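Local coordinates for pilus assembly protein CpaE (Caulobacter crescentus, PDB 4N0P), which takes part in pilus assembly, probably as an ATP-binding protein with ATPase activity, and is represented here by its response-regulator receiver-like domain, at residues M76-D81 / V106-D111. Numbering follows the deposited sequence.
Sequences MVETLD and VGQTND
Glu78 sets its CG anti to the backbone N (chi1 -176°) and stays extended through chi2, which lays the chain past Val106. Val106 turns CG1 the same way, which leaves it next to the carboxylate of Glu78. CG of Glu78 lies 3.3 Å from O of Val106, while OE2 of Glu78 is 4.1 Å from CG1 of Val106. CE of Met76 meets CG2 of Val106 at 4.1 Å. The two methyls of Val106 thus have different neighbours, one the carboxylate, the other the thioether end.

The strands 74-77 and 102-107 are parallel neighbours, joined by helix 83-94 in a beta-alpha-beta unit. The contact lies at their C-terminal ends, in a parallel sheet of strand order 2-1-3-4-5, as in receiver domains. Glu78 probably stands where receivers usually have their phospho-accepting aspartate. Val106 N donates to Val77 O over 2.8 Å, with 172° at the hydrogen. Beyond this rung the chains diverge, and a water takes over the bridging. It accepts from Thr79 N at 2.7 Å and donates to Val106 O at 2.8 Å.

The polar end of Glu78 is held mainly by the loop after strand 24-28 and by helix 32-42. OE1 accepts from the backbone N of Ala30 and Arg31, and OE2 is hydrogen-bonded to Thr34. These bonds satisfy both carboxylate oxygens of a buried side chain and fix its rotation. They hold the carboxylate at the strand end, while one direct backbone bond and the water join the two strands there.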
loop_
_atom_site.group_PDB
_atom_site.type_symbol
_atom_site.label_atom_id
_atom_site.label_comp_id
_atom_site.label_asym_id
_atom_site.label_seq_id
_atom_site.Cartn_x
_atom_site.Cartn_y
_atom_site.Cartn_z
ATOM N N MET A 76 -1.156 0.869 2.749
ATOM C CA MET A 76 -0.044 0.230 2.034
ATOM C C MET A 76 0.721 -0.609 3.042
ATOM O O MET A 76 1.011 -0.124 4.142
ATOM C CB MET A 76 0.881 1.282 1.389
ATOM C CG MET A 76 0.201 2.116 0.337
ATOM S SD MET A 76 1.369 3.265 -0.472
ATOM C CE MET A 76 2.331 2.171 -1.401
ATOM N N VAL A 77 0.948 -1.894 2.741
ATOM C CA VAL A 77 1.583 -2.775 3.726
ATOM C C VAL A 77 2.731 -3.572 3.118
ATOM O O VAL A 77 2.762 -3.862 1.925
ATOM C CB VAL A 77 0.574 -3.727 4.412
ATOM C CG1 VAL A 77 -0.412 -2.960 5.298
ATOM C CG2 VAL A 77 -0.155 -4.598 3.382
ATOM N N GLU A 78 3.633 -4.022 3.998
ATOM C CA GLU A 78 4.781 -4.815 3.601
ATOM C C GLU A 78 5.123 -5.746 4.761
ATOM O O GLU A 78 4.861 -5.407 5.916
ATOM C CB GLU A 78 5.930 -3.841 3.304
ATOM C CG GLU A 78 7.211 -4.417 2.780
ATOM C CD GLU A 78 8.324 -3.401 2.620
ATOM O OE1 GLU A 78 8.468 -2.521 3.504
ATOM O OE2 GLU A 78 9.065 -3.500 1.616
ATOM N N THR A 79 5.695 -6.906 4.468
ATOM C CA THR A 79 6.139 -7.821 5.538
ATOM C C THR A 79 7.524 -8.380 5.186
ATOM O O THR A 79 7.838 -8.498 4.006
ATOM C CB THR A 79 5.110 -8.944 5.788
ATOM O OG1 THR A 79 5.592 -9.768 6.862
ATOM C CG2 THR A 79 4.861 -9.812 4.555
ATOM N N LEU A 80 8.323 -8.753 6.194
ATOM C CA LEU A 80 9.613 -9.421 5.958
ATOM C C LEU A 80 9.484 -10.957 6.053
ATOM O O LEU A 80 10.468 -11.667 5.841
ATOM C CB LEU A 80 10.629 -8.972 7.031
ATOM C CG LEU A 80 11.009 -7.502 7.119
ATOM C CD1 LEU A 80 11.520 -7.173 8.517
ATOM C CD2 LEU A 80 12.069 -7.170 6.115
ATOM N N ASP A 81 8.289 -11.464 6.408
ATOM C CA ASP A 81 8.119 -12.870 6.761
ATOM C C ASP A 81 7.665 -13.899 5.678
ATOM O O ASP A 81 7.564 -15.083 6.012
ATOM C CB ASP A 81 7.192 -12.969 7.979
ATOM C CG ASP A 81 7.778 -12.360 9.241
ATOM O OD1 ASP A 81 9.024 -12.375 9.391
ATOM O OD2 ASP A 81 6.993 -11.903 10.097
ATOM N N VAL A 106 3.297 -4.110 -0.848
ATOM C CA VAL A 106 4.628 -3.919 -1.415
ATOM C C VAL A 106 5.423 -5.161 -1.019
ATOM O O VAL A 106 5.482 -5.485 0.159
ATOM C CB VAL A 106 5.317 -2.615 -0.945
ATOM C CG1 VAL A 106 6.696 -2.488 -1.594
ATOM C CG2 VAL A 106 4.457 -1.387 -1.254
ATOM N N GLY A 107 5.980 -5.867 -1.987
ATOM C CA GLY A 107 6.740 -7.080 -1.687
ATOM C C GLY A 107 8.047 -7.166 -2.449
ATOM O O GLY A 107 8.293 -6.349 -3.325
ATOM N N GLN A 108 8.893 -8.149 -2.152
ATOM C CA GLN A 108 10.150 -8.262 -2.913
ATOM C C GLN A 108 10.106 -9.463 -3.840
ATOM O O GLN A 108 11.075 -9.683 -4.572
ATOM C CB GLN A 108 11.398 -8.395 -1.990
ATOM C CG GLN A 108 11.527 -7.390 -0.842
ATOM C CD GLN A 108 11.711 -5.946 -1.258
ATOM O OE1 GLN A 108 10.855 -5.091 -0.998
ATOM N NE2 GLN A 108 12.859 -5.626 -1.846
ATOM N N THR A 109 9.005 -10.241 -3.809
ATOM C CA THR A 109 8.939 -11.441 -4.633
ATOM C C THR A 109 8.116 -11.233 -5.888
ATOM O O THR A 109 6.984 -10.728 -5.876
ATOM C CB THR A 109 8.442 -12.653 -3.856
ATOM O OG1 THR A 109 7.143 -12.373 -3.343
ATOM C CG2 THR A 109 9.405 -13.064 -2.736
ATOM N N ASN A 110 8.725 -11.655 -6.995
ATOM C CA ASN A 110 8.124 -11.585 -8.310
ATOM C C ASN A 110 7.534 -12.966 -8.569
ATOM O O ASN A 110 8.207 -13.811 -9.157
ATOM C CB ASN A 110 9.178 -11.192 -9.339
ATOM C CG ASN A 110 8.626 -10.997 -10.717
ATOM O OD1 ASN A 110 7.421 -10.765 -10.894
ATOM N ND2 ASN A 110 9.504 -11.069 -11.719
ATOM N N ASP A 111 6.334 -13.232 -8.029
ATOM C CA ASP A 111 5.701 -14.548 -8.078
ATOM C C ASP A 111 4.245 -14.457 -8.487
ATOM O O ASP A 111 3.437 -13.828 -7.806
ATOM C CB ASP A 111 5.804 -15.235 -6.709
ATOM C CG ASP A 111 5.323 -16.678 -6.719
ATOM O OD1 ASP A 111 6.056 -17.548 -7.256
ATOM O OD2 ASP A 111 4.219 -16.942 -6.187
HETATM O O HOH W 1 5.492 -7.737 1.890
#